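Local coordinates for protein GDP-mannose-dependent alpha-(1-6)-phosphatidylinositol monomannoside mannosyltransferase (Corynebacterium glutamicum, PDB 3OKP) that is a mannosyltransferase of the GT-B class of glycosyltransferases and binds guanosine-5'-diphosphate-alpha-D-mannose in a pocket of its C-terminal half, at residues 278-283 with 294-299. Numbering follows the deposited sequence.
Sequences MPARTR and IVYLEA. With GDD (guanosine-5'-diphosphate-alpha-D-mannose), chain B.
The carbonyl oxygen of Met278 takes a short hydrogen bond from the phenol of Tyr296, OH to O 2.5 Å. The donor lies 16° out of the carbonyl plane and meets the C=O at 158°, while that oxygen sits at the edge of the ring, in its plane. A weak bond from Ala280 N reaches the same oxygen across the inverse gamma turn centred on Pro279, just where strand 275-278 gives way to loop. Tyr296 gets there because its CG stands anti to the carbonyl carbon, carrying the ring out from the helix. Met278 crosses the tyrosine at about a right angle: CG is anti to the backbone N (chi1 -163°), and bends at chi2 and chi3 bring the thioether back beside the phenol. Its CE packs 3.7 Å from both Tyr296 CZ and Val295 CG2, while SD stands obliquely off the tyrosine ring, 5.4 Å from its centroid, a Met-aromatic contact. Ala280 CB closes in on the hydroxyl, and Val306 and Ala308 of the neighbouring strand touch the tyrosine too, so the phenol is buried.

Val295 also faces the ligand, with CG1 3.7 Å from C3' of GDD. Backbone N-H groups of Ile294 and Val295 make weak bonds to the alpha-phosphate oxygens of GDD, and Glu298 grips the ribose with both carboxylate oxygens, OE1 to O2' at 2.8 Å and OE2 to O3' at 2.7 Å. The first turn of a helix at the phosphate, with a glutamate further along it holding the ribose, is characteristic of the nucleotide-sugar site in GT-B glycosyltransferases.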
ATOM      1  N   MET A 278      14.611  -0.381  -2.436  1.00  7.60           N
ATOM      2  CA  MET A 278      14.015   0.903  -2.078  1.00  7.77           C
ATOM      3  C   MET A 278      14.312   1.133  -0.598  1.00  7.76           C
ATOM      4  O   MET A 278      13.538   0.712   0.263  1.00  7.76           O
ATOM      5  CB  MET A 278      12.506   0.924  -2.370  1.00  7.77           C
ATOM      6  CG  MET A 278      11.893   2.324  -2.422  1.00  8.36           C
ATOM      7  SD  MET A 278      11.307   2.939  -0.825  1.00  8.83           S
ATOM      8  CE  MET A 278       9.687   2.179  -0.738  1.00  8.00           C
ATOM      9  N   PRO A 279      15.456   1.781  -0.302  1.00  7.87           N
ATOM     10  CA  PRO A 279      15.904   1.962   1.076  1.00  8.03           C
ATOM     11  C   PRO A 279      15.221   3.154   1.752  1.00  8.26           C
ATOM     12  O   PRO A 279      15.864   4.170   2.034  1.00  8.41           O
ATOM     13  CB  PRO A 279      17.414   2.178   0.927  1.00  8.07           C
ATOM     14  CG  PRO A 279      17.577   2.800  -0.426  1.00  8.13           C
ATOM     15  CD  PRO A 279      16.394   2.382  -1.272  1.00  7.87           C
ATOM     16  N   ALA A 280      13.921   3.008   2.001  1.00  8.37           N
ATOM     17  CA  ALA A 280      13.100   4.052   2.616  1.00  8.71           C
ATOM     18  C   ALA A 280      13.664   4.530   3.955  1.00  8.96           C
ATOM     19  O   ALA A 280      14.073   3.721   4.791  1.00  8.75           O
ATOM     20  CB  ALA A 280      11.660   3.560   2.792  1.00  8.90           C
ATOM     21  N   ARG A 281      13.696   5.848   4.134  1.00  9.16           N
ATOM     22  CA  ARG A 281      14.103   6.453   5.401  1.00  9.74           C
ATOM     23  C   ARG A 281      12.992   7.347   5.948  1.00 10.22           C
ATOM     24  O   ARG A 281      12.234   7.949   5.182  1.00 10.35           O
ATOM     25  CB  ARG A 281      15.411   7.245   5.249  1.00  9.69           C
ATOM     26  CG  ARG A 281      15.304   8.505   4.396  1.00  9.68           C
ATOM     27  CD  ARG A 281      16.586   9.325   4.454  1.00 10.18           C
ATOM     28  NE  ARG A 281      16.515  10.508   3.599  1.00  9.94           N
ATOM     29  CZ  ARG A 281      16.786  10.521   2.296  1.00  9.82           C
ATOM     30  NH1 ARG A 281      17.151   9.408   1.674  1.00  9.27           N
ATOM     31  NH2 ARG A 281      16.689  11.655   1.611  1.00  9.80           N
ATOM     32  N   THR A 282      12.897   7.421   7.272  1.00 10.78           N
ATOM     33  CA  THR A 282      11.935   8.308   7.921  1.00 11.45           C
ATOM     34  C   THR A 282      12.472   9.737   7.940  1.00 11.96           C
ATOM     35  O   THR A 282      13.627   9.973   8.297  1.00 11.91           O
ATOM     36  CB  THR A 282      11.587   7.821   9.343  1.00 11.67           C
ATOM     37  OG1 THR A 282      11.018   6.511   9.258  1.00 12.03           O
ATOM     38  CG2 THR A 282      10.580   8.755  10.017  1.00 12.11           C
ATOM     39  N   ARG A 283      11.621  10.674   7.528  1.00 12.46           N
ATOM     40  CA  ARG A 283      11.955  12.093   7.469  1.00 13.32           C
ATOM     41  C   ARG A 283      10.825  12.925   8.071  1.00 13.48           C
ATOM     42  O   ARG A 283       9.955  12.394   8.766  1.00 13.39           O
ATOM     43  CB  ARG A 283      12.176  12.520   6.015  1.00 13.37           C
ATOM     44  CG  ARG A 283      13.477  12.039   5.396  1.00 14.81           C
ATOM     45  CD  ARG A 283      13.494  12.265   3.891  1.00 16.74           C
ATOM     46  NE  ARG A 283      12.747  13.459   3.495  1.00 18.80           N
ATOM     47  CZ  ARG A 283      13.276  14.660   3.278  1.00 18.95           C
ATOM     48  NH1 ARG A 283      14.582  14.866   3.403  1.00 20.21           N
ATOM     49  NH2 ARG A 283      12.489  15.660   2.924  1.00 18.98           N
ATOM     50  N   ILE A 294       3.861  -1.199  -0.300  1.00 12.30           N
ATOM     51  CA  ILE A 294       3.303  -2.222  -1.181  1.00 11.91           C
ATOM     52  C   ILE A 294       4.291  -2.647  -2.280  1.00 11.10           C
ATOM     53  O   ILE A 294       4.245  -3.786  -2.745  1.00 10.85           O
ATOM     54  CB  ILE A 294       1.910  -1.803  -1.762  1.00 12.47           C
ATOM     55  CG1 ILE A 294       1.181  -2.994  -2.390  1.00 12.86           C
ATOM     56  CG2 ILE A 294       2.033  -0.669  -2.753  1.00 12.85           C
ATOM     57  CD1 ILE A 294       0.391  -3.812  -1.393  1.00 13.90           C
ATOM     58  N   VAL A 295       5.194  -1.742  -2.667  1.00 10.29           N
ATOM     59  CA  VAL A 295       6.210  -2.048  -3.683  1.00  9.54           C
ATOM     60  C   VAL A 295       7.080  -3.260  -3.319  1.00  9.27           C
ATOM     61  O   VAL A 295       7.499  -4.006  -4.205  1.00  8.96           O
ATOM     62  CB  VAL A 295       7.109  -0.823  -4.042  1.00  9.50           C
ATOM     63  CG1 VAL A 295       6.295   0.266  -4.739  1.00  9.36           C
ATOM     64  CG2 VAL A 295       7.829  -0.265  -2.809  1.00  8.60           C
ATOM     65  N   TYR A 296       7.336  -3.451  -2.022  1.00  9.09           N
ATOM     66  CA  TYR A 296       8.116  -4.592  -1.534  1.00  8.91           C
ATOM     67  C   TYR A 296       7.366  -5.909  -1.726  1.00  9.08           C
ATOM     68  O   TYR A 296       7.972  -6.948  -1.998  1.00  9.00           O
ATOM     69  CB  TYR A 296       8.453  -4.430  -0.050  1.00  9.05           C
ATOM     70  CG  TYR A 296       9.216  -3.174   0.322  1.00  8.73           C
ATOM     71  CD1 TYR A 296      10.457  -2.884  -0.247  1.00  8.78           C
ATOM     72  CD2 TYR A 296       8.710  -2.296   1.278  1.00  9.39           C
ATOM     73  CE1 TYR A 296      11.163  -1.732   0.111  1.00  8.67           C
ATOM     74  CE2 TYR A 296       9.408  -1.147   1.643  1.00  9.40           C
ATOM     75  CZ  TYR A 296      10.632  -0.873   1.058  1.00  8.83           C
ATOM     76  OH  TYR A 296      11.317   0.263   1.427  1.00  9.02           O
ATOM     77  N   LEU A 297       6.046  -5.851  -1.564  1.00  9.10           N
ATOM     78  CA  LEU A 297       5.179  -7.013  -1.732  1.00  9.50           C
ATOM     79  C   LEU A 297       5.028  -7.362  -3.202  1.00  9.21           C
ATOM     80  O   LEU A 297       4.988  -8.537  -3.566  1.00  9.41           O
ATOM     81  CB  LEU A 297       3.807  -6.750  -1.099  1.00  9.85           C
ATOM     82  CG  LEU A 297       3.825  -6.308   0.368  1.00 10.27           C
ATOM     83  CD1 LEU A 297       2.442  -5.870   0.805  1.00 10.60           C
ATOM     84  CD2 LEU A 297       4.359  -7.412   1.274  1.00 10.19           C
ATOM     85  N   GLU A 298       4.952  -6.327  -4.039  1.00  8.94           N
ATOM     86  CA  GLU A 298       4.892  -6.477  -5.490  1.00  8.71           C
ATOM     87  C   GLU A 298       6.149  -7.157  -6.038  1.00  8.10           C
ATOM     88  O   GLU A 298       6.062  -8.022  -6.910  1.00  7.80           O
ATOM     89  CB  GLU A 298       4.694  -5.108  -6.152  1.00  8.89           C
ATOM     90  CG  GLU A 298       3.300  -4.514  -5.935  1.00  9.39           C
ATOM     91  CD  GLU A 298       3.183  -3.062  -6.375  1.00  9.82           C
ATOM     92  OE1 GLU A 298       4.210  -2.436  -6.727  1.00 10.15           O
ATOM     93  OE2 GLU A 298       2.049  -2.542  -6.362  1.00 11.71           O
ATOM     94  N   ALA A 299       7.308  -6.764  -5.509  1.00  7.47           N
ATOM     95  CA  ALA A 299       8.592  -7.341  -5.904  1.00  7.08           C
ATOM     96  C   ALA A 299       8.676  -8.812  -5.512  1.00  7.17           C
ATOM     97  O   ALA A 299       9.040  -9.660  -6.330  1.00  7.06           O
ATOM     98  CB  ALA A 299       9.736  -6.561  -5.277  1.00  6.89           C
TER
HETATM   99  N2  GDD B 601       1.882   2.219 -13.031  0.50 13.20           N
HETATM  100  C2  GDD B 601       2.895   2.638 -12.234  0.50 13.14           C
HETATM  101  N1  GDD B 601       3.980   3.236 -12.782  0.50 13.31           N
HETATM  102  N3  GDD B 601       2.815   2.453 -10.895  0.50 13.12           N
HETATM  103  C4  GDD B 601       3.823   2.866 -10.082  0.50 13.25           C
HETATM  104  C5  GDD B 601       4.939   3.483 -10.626  0.50 13.22           C
HETATM  105  C6  GDD B 601       5.004   3.663 -12.003  0.50 13.31           C
HETATM  106  O6  GDD B 601       5.996   4.215 -12.523  0.50 13.24           O
HETATM  107  N7  GDD B 601       5.768   3.787  -9.607  0.50 13.32           N
HETATM  108  C8  GDD B 601       5.179   3.372  -8.461  0.50 13.38           C
HETATM  109  N9  GDD B 601       3.994   2.814  -8.757  0.50 13.33           N
HETATM  110  C1' GDD B 601       3.018   2.219  -7.808  0.50 13.14           C
HETATM  111  C2' GDD B 601       3.552   0.915  -7.237  0.50 12.76           C
HETATM  112  O2' GDD B 601       3.285  -0.192  -8.103  0.50 12.88           O
HETATM  113  C3' GDD B 601       2.827   0.807  -5.910  0.50 12.71           C
HETATM  114  O3' GDD B 601       1.607   0.074  -6.069  0.50 12.17           O
HETATM  115  C4' GDD B 601       2.517   2.247  -5.514  0.50 12.90           C
HETATM  116  O4' GDD B 601       2.755   3.054  -6.676  0.50 12.93           O
HETATM  117  C5' GDD B 601       3.405   2.723  -4.365  0.50 13.17           C
HETATM  118  O5' GDD B 601       2.756   2.534  -3.105  0.50 13.30           O
HETATM  119  PA  GDD B 601       3.497   2.408  -1.863  0.50 13.27           P
HETATM  120  O1A GDD B 601       2.718   2.030  -0.960  0.50 13.01           O
HETATM  121  O2A GDD B 601       4.409   1.552  -1.985  0.50 12.88           O
HETATM  122  O3A GDD B 601       4.101   3.671  -1.483  0.50 13.56           O
HETATM  123  PB  GDD B 601       3.388   4.932  -1.369  0.50 13.50           P
HETATM  124  O2B GDD B 601       2.235   4.762  -0.917  0.50 13.24           O
HETATM  125  O3B GDD B 601       4.021   5.688  -0.601  0.50 13.27           O
HETATM  126  O1B GDD B 601       3.312   5.570  -2.661  0.50 14.16           O